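Local atomic coordinates of putative hexulose 6 phosphate synthase (Salmonella typhimurium, PDB entry 3F4W), a protein that is a putative HUMPS-family protein that folds as a TIM barrel, with its activity not established. Residues Leu10-Ala15 / Lys45-Lys50; Asp27-Gly32 / Glu49-Lys54. All coordinates share one frame; numbering follows the deposited sequence.

Interaction 1 of 2, residues Leu10-Ala15 / Lys45-Lys50; sequences LTLPEA and KAIKEK
Leu12, in the first turn of helix 12-22, reaches across to Ala46 and Ile47 of helix 42-50, and these three residues account for most of the modest 116 Å² buried between Leu10-Ala15 and Lys45-Lys50. The backbones stay well apart: the closest CA pair, Leu12 and Ala46, is separated by 8.3 Å, so the gap is bridged by side chains. Leu12 does most of the reaching. Its CA-CB bond points neither at nor away from the partner segment, but with CG anti to the backbone N (chi1 -178°) the isopropyl end is carried over to it. There the fork straddles a single methyl group, Ala46 CB lying 3.9 Å from Leu12 CD2 and 4.1 Å from Leu12 CD1. Ala46 itself points at the Leu10-Ala15 segment, and its short side chain allows both branches to settle on it. A looser touch extends the patch inward, where Leu12 CD1 comes within 4.4 Å of Ile47 CG1. Ile47 is buried and continues onto Ile29 and Val31 of strand 28-31, while Leu12 also leans on Phe35 of helix 33-39.

The turn that presents Leu12 is fixed locally by a capping box. Thr11 is the N-cap residue, and its OG1 accepts from Glu14 N at 3.2 Å. In return Thr11 N donates to Glu14 OE1 over 3.0 Å in a nearly straight bond (170° at the hydrogen), meeting the carboxylate on its anti side and 30° out of its plane. Both box bonds stay within Leu10-Ala15, whereas the atoms that meet across the contact are all aliphatic carbons. The Leu12 patch therefore probably rests on shape and apolar burial, while the charged link between the two helices, the Lys50-Asp20 salt bridge, lies just beyond it.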
ATOM      1  N   LEU A  10      15.139  -3.117   6.345  1.00 20.48           N
ATOM      2  CA  LEU A  10      16.502  -3.280   5.849  1.00 23.49           C
ATOM      3  C   LEU A  10      16.647  -2.702   4.450  1.00 23.11           C
ATOM      4  O   LEU A  10      15.681  -2.639   3.691  1.00 21.47           O
ATOM      5  CB  LEU A  10      16.895  -4.760   5.826  1.00 22.76           C
ATOM      6  CG  LEU A  10      17.005  -5.509   7.153  1.00 24.54           C
ATOM      7  CD1 LEU A  10      17.489  -6.933   6.911  1.00 22.32           C
ATOM      8  CD2 LEU A  10      17.944  -4.775   8.099  1.00 30.78           C
ATOM      9  N   THR A  11      17.861  -2.280   4.112  1.00 22.30           N
ATOM     10  CA  THR A  11      18.183  -1.922   2.739  1.00 19.20           C
ATOM     11  C   THR A  11      18.513  -3.209   1.998  1.00 21.36           C
ATOM     12  O   THR A  11      18.736  -4.243   2.624  1.00 18.54           O
ATOM     13  CB  THR A  11      19.401  -0.997   2.675  1.00 18.05           C
ATOM     14  OG1 THR A  11      20.566  -1.717   3.096  1.00 20.19           O
ATOM     15  CG2 THR A  11      19.201   0.210   3.579  1.00 22.57           C
ATOM     16  N   LEU A  12      18.550  -3.155   0.670  1.00 21.90           N
ATOM     17  CA  LEU A  12      18.862  -4.350  -0.110  1.00 19.21           C
ATOM     18  C   LEU A  12      20.230  -4.950   0.240  1.00 23.49           C
ATOM     19  O   LEU A  12      20.342  -6.159   0.429  1.00 21.31           O
ATOM     20  CB  LEU A  12      18.749  -4.083  -1.615  1.00 16.56           C
ATOM     21  CG  LEU A  12      19.018  -5.299  -2.505  1.00 21.93           C
ATOM     22  CD1 LEU A  12      18.179  -6.497  -2.073  1.00 16.25           C
ATOM     23  CD2 LEU A  12      18.768  -4.961  -3.965  1.00 21.05           C
ATOM     24  N   PRO A  13      21.278  -4.111   0.327  1.00 19.32           N
ATOM     25  CA  PRO A  13      22.580  -4.665   0.722  1.00 22.27           C
ATOM     26  C   PRO A  13      22.544  -5.275   2.123  1.00 21.53           C
ATOM     27  O   PRO A  13      23.179  -6.303   2.371  1.00 19.13           O
ATOM     28  CB  PRO A  13      23.506  -3.444   0.689  1.00 23.27           C
ATOM     29  CG  PRO A  13      22.849  -2.499  -0.263  1.00 24.12           C
ATOM     30  CD  PRO A  13      21.376  -2.692  -0.059  1.00 22.30           C
ATOM     31  N   GLU A  14      21.803  -4.647   3.029  1.00 20.04           N
ATOM     32  CA  GLU A  14      21.658  -5.177   4.379  1.00 21.75           C
ATOM     33  C   GLU A  14      20.921  -6.514   4.377  1.00 22.78           C
ATOM     34  O   GLU A  14      21.271  -7.423   5.126  1.00 23.43           O
ATOM     35  CB  GLU A  14      20.925  -4.180   5.276  1.00 22.60           C
ATOM     36  CG  GLU A  14      21.759  -2.974   5.666  1.00 23.14           C
ATOM     37  CD  GLU A  14      20.971  -1.962   6.483  1.00 27.13           C
ATOM     38  OE1 GLU A  14      19.723  -1.973   6.411  1.00 27.28           O
ATOM     39  OE2 GLU A  14      21.602  -1.156   7.196  1.00 28.16           O
ATOM     40  N   ALA A  15      19.902  -6.625   3.529  1.00 15.55           N
ATOM     41  CA  ALA A  15      19.091  -7.837   3.452  1.00 18.15           C
ATOM     42  C   ALA A  15      19.869  -9.003   2.852  1.00 20.61           C
ATOM     43  O   ALA A  15      19.725 -10.145   3.287  1.00 19.89           O
ATOM     44  CB  ALA A  15      17.825  -7.577   2.645  1.00 12.38           C
ATOM     45  N   LYS A  45      13.916  -9.054  -7.519  1.00 17.83           N
ATOM     46  CA  LYS A  45      14.791  -9.651  -8.519  1.00 15.78           C
ATOM     47  C   LYS A  45      16.088 -10.156  -7.892  1.00 18.16           C
ATOM     48  O   LYS A  45      16.507 -11.287  -8.135  1.00 18.21           O
ATOM     49  CB  LYS A  45      15.105  -8.637  -9.619  1.00 16.92           C
ATOM     50  CG  LYS A  45      13.884  -8.162 -10.394  1.00 20.84           C
ATOM     51  CD  LYS A  45      14.247  -7.072 -11.394  1.00 22.01           C
ATOM     52  CE  LYS A  45      13.123  -6.837 -12.394  1.00 27.41           C
ATOM     53  NZ  LYS A  45      13.415  -5.699 -13.313  1.00 32.13           N
ATOM     54  N   ALA A  46      16.710  -9.306  -7.080  1.00 16.58           N
ATOM     55  CA  ALA A  46      17.991  -9.623  -6.461  1.00 18.48           C
ATOM     56  C   ALA A  46      17.894 -10.804  -5.500  1.00 18.34           C
ATOM     57  O   ALA A  46      18.747 -11.689  -5.502  1.00 16.06           O
ATOM     58  CB  ALA A  46      18.541  -8.400  -5.741  1.00 20.19           C
ATOM     59  N   ILE A  47      16.859 -10.811  -4.672  1.00 20.47           N
ATOM     60  CA  ILE A  47      16.691 -11.878  -3.690  1.00 19.95           C
ATOM     61  C   ILE A  47      16.348 -13.209  -4.358  1.00 20.92           C
ATOM     62  O   ILE A  47      16.899 -14.249  -4.001  1.00 21.96           O
ATOM     63  CB  ILE A  47      15.628 -11.508  -2.642  1.00 18.41           C
ATOM     64  CG1 ILE A  47      16.165 -10.407  -1.724  1.00 18.76           C
ATOM     65  CG2 ILE A  47      15.218 -12.727  -1.830  1.00 19.26           C
ATOM     66  CD1 ILE A  47      15.119  -9.811  -0.807  1.00 19.04           C
ATOM     67  N   LYS A  48      15.448 -13.169  -5.337  1.00 20.52           N
ATOM     68  CA  LYS A  48      15.028 -14.381  -6.031  1.00 21.64           C
ATOM     69  C   LYS A  48      16.191 -14.951  -6.835  1.00 25.30           C
ATOM     70  O   LYS A  48      16.282 -16.161  -7.044  1.00 26.56           O
ATOM     71  CB  LYS A  48      13.829 -14.102  -6.942  1.00 20.53           C
ATOM     72  CG  LYS A  48      13.199 -15.346  -7.545  1.00 21.87           C
ATOM     73  CD  LYS A  48      12.550 -16.228  -6.488  1.00 23.73           C
ATOM     74  CE  LYS A  48      12.005 -17.508  -7.111  1.00 24.92           C
ATOM     75  NZ  LYS A  48      11.310 -18.366  -6.113  1.00 21.23           N
ATOM     76  N   GLU A  49      17.083 -14.068  -7.272  1.00 29.43           N
ATOM     77  CA  GLU A  49      18.274 -14.475  -8.009  1.00 27.21           C
ATOM     78  C   GLU A  49      19.276 -15.180  -7.099  1.00 30.40           C
ATOM     79  O   GLU A  49      19.870 -16.191  -7.478  1.00 26.22           O
ATOM     80  CB  GLU A  49      18.928 -13.258  -8.666  1.00 30.10           C
ATOM     81  CG  GLU A  49      20.233 -13.548  -9.387  1.00 37.08           C
ATOM     82  CD  GLU A  49      20.770 -12.333 -10.129  1.00 45.48           C
ATOM     83  OE1 GLU A  49      20.842 -11.244  -9.521  1.00 47.11           O
ATOM     84  OE2 GLU A  49      21.119 -12.469 -11.321  1.00 49.44           O
ATOM     85  N   LYS A  50      19.462 -14.645  -5.897  1.00 23.77           N
ATOM     86  CA  LYS A  50      20.430 -15.211  -4.965  1.00 23.81           C
ATOM     87  C   LYS A  50      19.919 -16.504  -4.333  1.00 26.96           C
ATOM     88  O   LYS A  50      20.687 -17.436  -4.106  1.00 26.94           O
ATOM     89  CB  LYS A  50      20.800 -14.196  -3.878  1.00 22.79           C
ATOM     90  CG  LYS A  50      22.011 -14.605  -3.056  1.00 27.30           C
ATOM     91  CD  LYS A  50      22.340 -13.590  -1.982  1.00 25.41           C
ATOM     92  CE  LYS A  50      23.568 -14.020  -1.194  1.00 25.73           C
ATOM     93  NZ  LYS A  50      23.759 -13.204   0.036  1.00 27.75           N
TER

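Interaction 2 of 2, residues Asp27-Gly32 / Glu49-Lys54; sequences DIIEVG and EKYPHK
Ile29 CG1 stands anti to its carbonyl carbon (chi1 -53°) and its chain runs on extended to CD1, directing that methyl at Tyr51 and Lys54, whose CG atoms are likewise anti to their own carbonyl carbons. This is part of the beta-alpha-beta crossover of a TIM barrel: Ile29 belongs to strand 28-31, and Glu49-Lys54 ends helix 42-50 and turns toward the parallel neighbour, strand 55-62. The reversal is a type I beta turn from Tyr51 to Lys54, with Lys54 N donating to Tyr51 O at 3.1 Å. The CA-CB bonds of Tyr51 and Lys54 both point at the strand segment.

Ile29 CD1 sits 4.0 Å from Lys54 CB and 4.1 Å from Tyr51 CD2, its side chain crossing each of theirs at about a right angle. The methyl approaches the tyrosine ring obliquely, while Lys50 CG lies 3.8 Å above one ring face, offset toward the rim. Tyr51 OH is hydrogen-bonded to Asp20 of helix 12-22, which ties down the far end of the ring.

A bend at chi2 (-67°) turns the lysine chain toward the start of the strand: Lys54 CD comes within 4.4 Å of Asp27 O, and NZ is held by the carbonyls of Val23 and Val26. Asp27 OD2 is taken by Leu3 N; its OD1 accepts from a water at 2.9 Å, and that water in turn accepts a weak, 3.4 Å bond from Lys54 NZ.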
ATOM      1  N   ASP A  27      11.290 -20.581   5.068  1.00 17.93           N
ATOM      2  CA  ASP A  27      10.597 -21.136   3.904  1.00 19.37           C
ATOM      3  C   ASP A  27      10.201 -20.059   2.896  1.00 18.14           C
ATOM      4  O   ASP A  27      10.281 -20.268   1.687  1.00 19.36           O
ATOM      5  CB  ASP A  27       9.341 -21.890   4.339  1.00 19.68           C
ATOM      6  CG  ASP A  27       9.650 -23.056   5.247  1.00 24.81           C
ATOM      7  OD1 ASP A  27      10.224 -24.055   4.754  1.00 23.67           O
ATOM      8  OD2 ASP A  27       9.319 -22.972   6.452  1.00 18.29           O
ATOM      9  N   ILE A  28       9.751 -18.917   3.398  1.00 16.40           N
ATOM     10  CA  ILE A  28       9.333 -17.820   2.531  1.00 15.54           C
ATOM     11  C   ILE A  28      10.035 -16.528   2.917  1.00 14.66           C
ATOM     12  O   ILE A  28       9.969 -16.098   4.065  1.00 17.40           O
ATOM     13  CB  ILE A  28       7.814 -17.584   2.614  1.00 13.63           C
ATOM     14  CG1 ILE A  28       7.050 -18.853   2.225  1.00 16.30           C
ATOM     15  CG2 ILE A  28       7.416 -16.416   1.722  1.00 15.65           C
ATOM     16  CD1 ILE A  28       5.549 -18.765   2.460  1.00 16.36           C
ATOM     17  N   ILE A  29      10.719 -15.915   1.960  1.00 15.66           N
ATOM     18  CA  ILE A  29      11.360 -14.633   2.195  1.00 14.58           C
ATOM     19  C   ILE A  29      10.385 -13.528   1.810  1.00 15.95           C
ATOM     20  O   ILE A  29       9.940 -13.453   0.664  1.00 17.03           O
ATOM     21  CB  ILE A  29      12.652 -14.489   1.370  1.00 18.32           C
ATOM     22  CG1 ILE A  29      13.577 -15.683   1.625  1.00 15.48           C
ATOM     23  CG2 ILE A  29      13.344 -13.166   1.684  1.00 15.60           C
ATOM     24  CD1 ILE A  29      14.885 -15.622   0.859  1.00 19.23           C
ATOM     25  N   GLU A  30      10.036 -12.682   2.769  1.00 13.21           N
ATOM     26  CA  GLU A  30       9.112 -11.594   2.494  1.00 14.24           C
ATOM     27  C   GLU A  30       9.847 -10.271   2.300  1.00 16.44           C
ATOM     28  O   GLU A  30      10.572  -9.815   3.181  1.00 14.34           O
ATOM     29  CB  GLU A  30       8.078 -11.448   3.613  1.00 15.00           C
ATOM     30  CG  GLU A  30       7.235 -10.182   3.490  1.00 15.08           C
ATOM     31  CD  GLU A  30       6.343  -9.934   4.694  1.00 19.75           C
ATOM     32  OE1 GLU A  30       5.960 -10.908   5.372  1.00 19.92           O
ATOM     33  OE2 GLU A  30       6.021  -8.755   4.958  1.00 28.86           O
ATOM     34  N   VAL A  31       9.665  -9.658   1.139  1.00 13.12           N
ATOM     35  CA  VAL A  31      10.121  -8.288   0.956  1.00 13.80           C
ATOM     36  C   VAL A  31       9.040  -7.367   1.519  1.00 14.96           C
ATOM     37  O   VAL A  31       7.981  -7.202   0.914  1.00 14.35           O
ATOM     38  CB  VAL A  31      10.395  -7.975  -0.525  1.00 16.20           C
ATOM     39  CG1 VAL A  31      10.786  -6.513  -0.705  1.00 17.73           C
ATOM     40  CG2 VAL A  31      11.485  -8.894  -1.055  1.00 13.96           C
ATOM     41  N   GLY A  32       9.307  -6.795   2.691  1.00 14.31           N
ATOM     42  CA  GLY A  32       8.351  -5.937   3.374  1.00 18.21           C
ATOM     43  C   GLY A  32       7.991  -4.680   2.604  1.00 16.90           C
ATOM     44  O   GLY A  32       8.701  -4.281   1.681  1.00 16.89           O
ATOM     45  N   GLU A  49      17.083 -14.068  -7.272  1.00 29.43           N
ATOM     46  CA  GLU A  49      18.274 -14.475  -8.009  1.00 27.21           C
ATOM     47  C   GLU A  49      19.276 -15.180  -7.099  1.00 30.40           C
ATOM     48  O   GLU A  49      19.870 -16.191  -7.478  1.00 26.22           O
ATOM     49  CB  GLU A  49      18.928 -13.258  -8.666  1.00 30.10           C
ATOM     50  CG  GLU A  49      20.233 -13.548  -9.387  1.00 37.08           C
ATOM     51  CD  GLU A  49      20.770 -12.333 -10.129  1.00 45.48           C
ATOM     52  OE1 GLU A  49      20.842 -11.244  -9.521  1.00 47.11           O
ATOM     53  OE2 GLU A  49      21.119 -12.469 -11.321  1.00 49.44           O
ATOM     54  N   LYS A  50      19.462 -14.645  -5.897  1.00 23.77           N
ATOM     55  CA  LYS A  50      20.430 -15.211  -4.965  1.00 23.81           C
ATOM     56  C   LYS A  50      19.919 -16.504  -4.333  1.00 26.96           C
ATOM     57  O   LYS A  50      20.687 -17.436  -4.106  1.00 26.94           O
ATOM     58  CB  LYS A  50      20.800 -14.196  -3.878  1.00 22.79           C
ATOM     59  CG  LYS A  50      22.011 -14.605  -3.056  1.00 27.30           C
ATOM     60  CD  LYS A  50      22.340 -13.590  -1.982  1.00 25.41           C
ATOM     61  CE  LYS A  50      23.568 -14.020  -1.194  1.00 25.73           C
ATOM     62  NZ  LYS A  50      23.759 -13.204   0.036  1.00 27.75           N
ATOM     63  N   TYR A  51      18.620 -16.557  -4.053  1.00 20.10           N
ATOM     64  CA  TYR A  51      18.023 -17.724  -3.413  1.00 22.34           C
ATOM     65  C   TYR A  51      16.902 -18.301  -4.268  1.00 22.50           C
ATOM     66  O   TYR A  51      15.731 -18.192  -3.911  1.00 23.35           O
ATOM     67  CB  TYR A  51      17.488 -17.352  -2.028  1.00 21.18           C
ATOM     68  CG  TYR A  51      18.488 -16.608  -1.171  1.00 23.70           C
ATOM     69  CD1 TYR A  51      19.468 -17.292  -0.460  1.00 23.20           C
ATOM     70  CD2 TYR A  51      18.455 -15.224  -1.076  1.00 24.06           C
ATOM     71  CE1 TYR A  51      20.383 -16.614   0.323  1.00 25.81           C
ATOM     72  CE2 TYR A  51      19.367 -14.539  -0.298  1.00 24.90           C
ATOM     73  CZ  TYR A  51      20.327 -15.239   0.400  1.00 25.67           C
ATOM     74  OH  TYR A  51      21.233 -14.556   1.177  1.00 29.72           O
ATOM     75  N   PRO A  52      17.263 -18.920  -5.402  1.00 27.86           N
ATOM     76  CA  PRO A  52      16.308 -19.418  -6.399  1.00 27.36           C
ATOM     77  C   PRO A  52      15.386 -20.496  -5.851  1.00 28.67           C
ATOM     78  O   PRO A  52      14.270 -20.654  -6.344  1.00 30.04           O
ATOM     79  CB  PRO A  52      17.212 -20.022  -7.481  1.00 32.74           C
ATOM     80  CG  PRO A  52      18.546 -19.399  -7.271  1.00 34.65           C
ATOM     81  CD  PRO A  52      18.657 -19.174  -5.801  1.00 30.76           C
ATOM     82  N   HIS A  53      15.849 -21.235  -4.849  1.00 27.72           N
ATOM     83  CA  HIS A  53      15.072 -22.340  -4.300  1.00 23.68           C
ATOM     84  C   HIS A  53      14.149 -21.911  -3.166  1.00 26.64           C
ATOM     85  O   HIS A  53      13.395 -22.724  -2.634  1.00 25.02           O
ATOM     86  CB  HIS A  53      15.996 -23.465  -3.836  1.00 27.74           C
ATOM     87  CG  HIS A  53      16.838 -24.034  -4.931  1.00 28.31           C
ATOM     88  ND1 HIS A  53      18.175 -23.733  -5.073  1.00 30.42           N
ATOM     89  CD2 HIS A  53      16.529 -24.869  -5.950  1.00 29.32           C
ATOM     90  CE1 HIS A  53      18.656 -24.368  -6.127  1.00 31.34           C
ATOM     91  NE2 HIS A  53      17.678 -25.064  -6.678  1.00 29.93           N
ATOM     92  N   LYS A  54      14.212 -20.631  -2.807  1.00 21.76           N
ATOM     93  CA  LYS A  54      13.348 -20.071  -1.772  1.00 24.29           C
ATOM     94  C   LYS A  54      12.177 -19.329  -2.407  1.00 23.58           C
ATOM     95  O   LYS A  54      12.330 -18.711  -3.459  1.00 23.82           O
ATOM     96  CB  LYS A  54      14.143 -19.105  -0.890  1.00 20.68           C
ATOM     97  CG  LYS A  54      15.213 -19.773  -0.056  1.00 21.79           C
ATOM     98  CD  LYS A  54      14.580 -20.673   0.983  1.00 25.98           C
ATOM     99  CE  LYS A  54      15.631 -21.438   1.753  1.00 27.74           C
ATOM    100  NZ  LYS A  54      15.005 -22.292   2.786  1.00 24.82           N
TER
HETATM  101  O   HOH W   1      12.506 -24.632   3.077  1.00 30.77           O

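Helix 42-50 serves both contacts, and Glu49 and Lys50 are common to their segments. Interaction 1 joins it to the neighbouring helix 12-22 in the outer layer, with its centre about 17 Å from the centre of the chain; interaction 2, at about 12 Å, lies deeper and packs the residues that follow the helix against a barrel strand. Each is partly buried. Their chemistry differs accordingly: the contact between the segments of interaction 1 is wholly aliphatic, whereas interaction 2 grades from one methyl packed on a tyrosine and a lysine chain to a water bridge, weak on its lysine side. Ile47 CG2, 4.0 Å from Ile29 CD1, makes the two apolar patches continuous, and Lys48 NZ probably bonds to Lys54 O at 2.9 Å.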